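Local atomic coordinates of heat shock protease HtrA (Thermotoga maritima, PDB entry 1L1J), a protein that probably cleaves proteins as an ATP-independent serine endopeptidase of the heat-shock response, and is represented here by its protease domain. Residues Glu36-Phe39 with Lys40-Gly44; Gly98-Glu101 with Glu102-Ile105. One frame throughout, in Å; residues are numbered along the deposited sequence.

Contact 1: residues Glu36-Phe39 with Lys40-Gly44; sequences EQFF and KKWFG
The phenyl ring of Phe-38 and the indole of Trp-42 lean on each other one helical turn apart, neither stacked nor edge-to-face: the planes of the phenyl and the five-membered ring meet at 40°, and Phe-38 CD1 lies 3.7 Å from Trp-42 CD1. At the indole edge, near its plane, sits the carbonyl oxygen of Phe-38, 3.3 Å from Trp-42 CD1, while the CE methylene of neighbouring Lys-41 covers one indole face toward the rim. Phe-38 CG stands anti to the backbone N (chi1 179°), which brings the ring alongside Trp-42 and Phe-43. Its far side thereby meets a second aromatic, with Phe-38 CE2 3.9 Å from Phe-43 CE1. Phe-39, the buried member, reaches the Phe-43 ring more loosely, its CD2 4.2 Å from Phe-43 CD1.

Four successive i to i+4 backbone bonds hold these rings in order, ending with Phe-43 N to Phe-39 O at 2.8 Å. That last bond continues the helical pattern, although Phe-43 itself has left helical backbone angles.

On the polar side, Glu-36 and Lys-40 run side by side without a direct salt bridge. A water donates to Glu-36 OE2 (2.6 Å) and accepts from Lys-40 NZ (2.8 Å), joining the two; the lysine's salt bridge goes to Glu-51 instead.

Phe-38 also rests on Asn-179 and Pro-180, close to Gly-181, a predicted substrate-binding residue. The side chain of Phe-39 lies about 7 Å from that of Ser-183, the predicted nucleophile, without touching it. The arrangement is that of the C-terminal end of a helix carrying an i to i+4 aromatic pair, in the insertion between the first two barrel strands, consistent with the LA loop of HtrA proteases lying over the active site.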
# COMPACT_ATOMS: atom_id res chain seq x y z
N GLU A 36 0.85 -10.51 -10.86
CA GLU A 36 -0.16 -11.54 -11.03
C GLU A 36 0.41 -12.89 -10.63
O GLU A 36 -0.32 -13.75 -10.13
CB GLU A 36 -0.65 -11.57 -12.49
CG GLU A 36 -1.18 -12.90 -12.97
CD GLU A 36 -0.14 -13.70 -13.75
OE1 GLU A 36 0.46 -13.14 -14.70
OE2 GLU A 36 0.09 -14.89 -13.41
N GLN A 37 1.71 -13.07 -10.82
CA GLN A 37 2.33 -14.34 -10.48
C GLN A 37 2.49 -14.49 -8.98
O GLN A 37 2.46 -15.61 -8.46
CB GLN A 37 3.70 -14.46 -11.16
CG GLN A 37 4.01 -15.89 -11.63
CD GLN A 37 5.50 -16.15 -11.84
OE1 GLN A 37 6.20 -15.41 -12.55
NE2 GLN A 37 6.00 -17.22 -11.21
N PHE A 38 2.64 -13.38 -8.27
CA PHE A 38 2.79 -13.43 -6.82
C PHE A 38 1.51 -13.94 -6.17
O PHE A 38 1.53 -14.88 -5.38
CB PHE A 38 3.14 -12.06 -6.24
CG PHE A 38 3.29 -12.05 -4.74
CD1 PHE A 38 4.43 -12.55 -4.14
CD2 PHE A 38 2.26 -11.58 -3.93
CE1 PHE A 38 4.56 -12.58 -2.75
CE2 PHE A 38 2.38 -11.60 -2.53
CZ PHE A 38 3.52 -12.10 -1.95
N PHE A 39 0.39 -13.31 -6.52
CA PHE A 39 -0.89 -13.72 -5.97
C PHE A 39 -1.22 -15.15 -6.43
O PHE A 39 -1.56 -16.02 -5.63
CB PHE A 39 -2.01 -12.77 -6.41
CG PHE A 39 -1.90 -11.39 -5.84
CD1 PHE A 39 -1.45 -10.33 -6.62
CD2 PHE A 39 -2.27 -11.15 -4.52
CE1 PHE A 39 -1.38 -9.04 -6.10
CE2 PHE A 39 -2.20 -9.86 -3.98
CZ PHE A 39 -1.76 -8.81 -4.78
N LYS A 40 -1.11 -15.37 -7.74
CA LYS A 40 -1.40 -16.67 -8.34
C LYS A 40 -0.68 -17.82 -7.64
O LYS A 40 -1.27 -18.87 -7.38
CB LYS A 40 -1.01 -16.65 -9.82
CG LYS A 40 -1.38 -17.91 -10.60
CD LYS A 40 -2.89 -18.10 -10.70
CE LYS A 40 -3.25 -19.39 -11.44
NZ LYS A 40 -2.62 -19.47 -12.78
N LYS A 41 0.59 -17.60 -7.32
CA LYS A 41 1.42 -18.61 -6.68
C LYS A 41 1.35 -18.70 -5.17
O LYS A 41 1.64 -19.76 -4.61
CB LYS A 41 2.87 -18.39 -7.10
CG LYS A 41 3.93 -18.65 -6.02
CD LYS A 41 4.38 -20.12 -5.93
CE LYS A 41 5.71 -20.19 -5.18
NZ LYS A 41 6.29 -21.56 -5.09
N TRP A 42 0.96 -17.62 -4.50
CA TRP A 42 0.93 -17.63 -3.04
C TRP A 42 -0.41 -17.51 -2.33
O TRP A 42 -0.51 -17.82 -1.15
CB TRP A 42 1.87 -16.53 -2.50
CG TRP A 42 3.32 -16.80 -2.77
CD1 TRP A 42 4.09 -16.24 -3.75
CD2 TRP A 42 4.16 -17.73 -2.09
NE1 TRP A 42 5.36 -16.77 -3.72
CE2 TRP A 42 5.42 -17.69 -2.71
CE3 TRP A 42 3.96 -18.60 -1.01
CZ2 TRP A 42 6.49 -18.50 -2.29
CZ3 TRP A 42 5.01 -19.40 -0.59
CH2 TRP A 42 6.27 -19.34 -1.23
N PHE A 43 -1.44 -17.06 -3.04
CA PHE A 43 -2.72 -16.90 -2.39
C PHE A 43 -3.77 -17.86 -2.86
O PHE A 43 -4.64 -17.51 -3.66
CB PHE A 43 -3.22 -15.47 -2.55
CG PHE A 43 -2.60 -14.52 -1.57
CD1 PHE A 43 -1.27 -14.13 -1.70
CD2 PHE A 43 -3.33 -14.08 -0.47
CE1 PHE A 43 -0.67 -13.32 -0.75
CE2 PHE A 43 -2.74 -13.27 0.49
CZ PHE A 43 -1.40 -12.89 0.34
N GLY A 44 -3.70 -19.08 -2.33
CA GLY A 44 -4.65 -20.10 -2.69
C GLY A 44 -6.07 -19.69 -2.38
O GLY A 44 -7.01 -20.46 -2.63
O HOH W 1 -0.97 -17.30 -13.52

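Contact 2: residues Gly98-Glu101 with Glu102-Ile105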
# COMPACT_ATOMS: atom_id res chain seq x y z
N GLY A 98 -6.61 11.17 -8.28
CA GLY A 98 -5.42 11.58 -8.99
C GLY A 98 -4.25 10.69 -8.58
O GLY A 98 -4.41 9.82 -7.74
N GLY A 99 -3.08 10.92 -9.16
CA GLY A 99 -1.95 10.08 -8.82
C GLY A 99 -0.71 10.53 -9.56
O GLY A 99 -0.67 11.64 -10.07
N ASP A 100 0.29 9.66 -9.61
CA ASP A 100 1.56 9.97 -10.28
C ASP A 100 2.30 8.65 -10.50
O ASP A 100 2.61 7.95 -9.54
CB ASP A 100 2.39 10.89 -9.38
CG ASP A 100 3.66 11.38 -10.06
OD1 ASP A 100 4.38 10.56 -10.68
OD2 ASP A 100 3.95 12.59 -9.95
N GLU A 101 2.60 8.31 -11.75
CA GLU A 101 3.28 7.05 -12.00
C GLU A 101 4.77 7.05 -11.71
O GLU A 101 5.33 6.02 -11.34
CB GLU A 101 3.09 6.57 -13.44
CG GLU A 101 3.81 5.26 -13.70
CD GLU A 101 4.15 5.02 -15.16
OE1 GLU A 101 3.23 4.67 -15.94
OE2 GLU A 101 5.34 5.20 -15.53
N GLU A 102 5.42 8.20 -11.86
CA GLU A 102 6.85 8.27 -11.62
C GLU A 102 7.21 8.21 -10.12
O GLU A 102 8.32 7.83 -9.75
CB GLU A 102 7.43 9.52 -12.28
CG GLU A 102 8.92 9.41 -12.63
CD GLU A 102 9.22 8.30 -13.64
OE1 GLU A 102 10.42 8.06 -13.90
OE2 GLU A 102 8.26 7.69 -14.18
N LEU A 103 6.27 8.59 -9.25
CA LEU A 103 6.48 8.55 -7.80
C LEU A 103 5.80 7.28 -7.28
O LEU A 103 6.18 6.70 -6.27
CB LEU A 103 5.84 9.76 -7.13
CG LEU A 103 6.35 11.12 -7.58
CD1 LEU A 103 5.37 12.19 -7.14
CD2 LEU A 103 7.74 11.36 -7.02
N ASP A 104 4.77 6.89 -8.02
CA ASP A 104 3.93 5.72 -7.76
C ASP A 104 3.02 5.89 -6.56
O ASP A 104 2.84 4.96 -5.77
CB ASP A 104 4.78 4.46 -7.62
CG ASP A 104 3.94 3.19 -7.74
OD1 ASP A 104 4.46 2.08 -7.50
OD2 ASP A 104 2.74 3.30 -8.08
N ILE A 105 2.45 7.08 -6.43
CA ILE A 105 1.51 7.40 -5.36
C ILE A 105 0.16 7.51 -6.07
O ILE A 105 0.11 7.79 -7.27
CB ILE A 105 1.82 8.76 -4.69
CG1 ILE A 105 3.17 8.70 -4.00
CG2 ILE A 105 0.73 9.11 -3.69
CD1 ILE A 105 3.54 9.98 -3.24
O HOH W 2 8.53 5.43 -11.01
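A beta hairpin with a G1 bulge joins strands 98-100 and 105-109, its tight turn presenting Asp-104, the predicted aspartate of the charge relay. Asp-100 and Ile-105 form an antiparallel hydrogen-bonded pair: Asp-100 N donates to Ile-105 O at 3.0 Å, whereas the return bond from Ile-105 N is weak. The bulge arises because Asp-104 also faces Asp-100, its N lying 2.8 Å from Asp-100 O in another weak bond, and because Asp-104 adopts a positive phi of 71°.

Within the turn, the carboxylate of Asp-100 does most of the side-chain work. With CG anti to the backbone N (chi1 -174°), it folds over the following residues, and OD1 accepts two amide hydrogens. Leu-103 N reaches it at 3.1 Å, coming from 56° out of the carboxylate plane; Glu-102 N adds a weak bond, at 2.8 Å, that closes an Asx turn. Leu-103 lies obliquely across the same carboxylate, its CD1 3.5 Å from Asp-100 CG.

At the exposed tip, Glu-101 and Glu-102 bring like charges together, OE2 to OE2 4.1 Å; the proximity may slightly favour protonation of one of them. A water donates to both of their carbonyl oxygens and is nearer to Glu-102 O, at 2.7 Å.

Ile-105 packs on Val-219 and Phe-222 of helix 216-223. The CB of Asp-104 is directed away from residues 98-101, and OD1 accepts a hydrogen bond from His-74 ND1, while the backbone O takes one from Asn-72 ND2. The side-chain bond is consistent with the Asp-His pair of the catalytic triad in chymotrypsin-like serine proteases, with Ser-183 as the predicted nucleophile.

After helix 5-13 the chain runs through strand 17-23 of the antiparallel sheet to helix 33-42. Contact 1 spans the last two turns and the exit of that helix, closing no loop, and leads through a loop and helix 50-53 to strand 54-64. Strand 68-72 and helix 73-76, carrying His-74, follow. Contact 2 comes later, closing the hairpin between strand 98-100, one of the two outermost strands of the sheet, and strand 105-109. The two are in series, neither nested nor crossed. The nearest atoms of contacts 1 and 2 are about 13 Å apart, so they do not touch. Contact 1 lies near the predicted catalytic centre, whereas contact 2 supplies one of its residues, Asp-104.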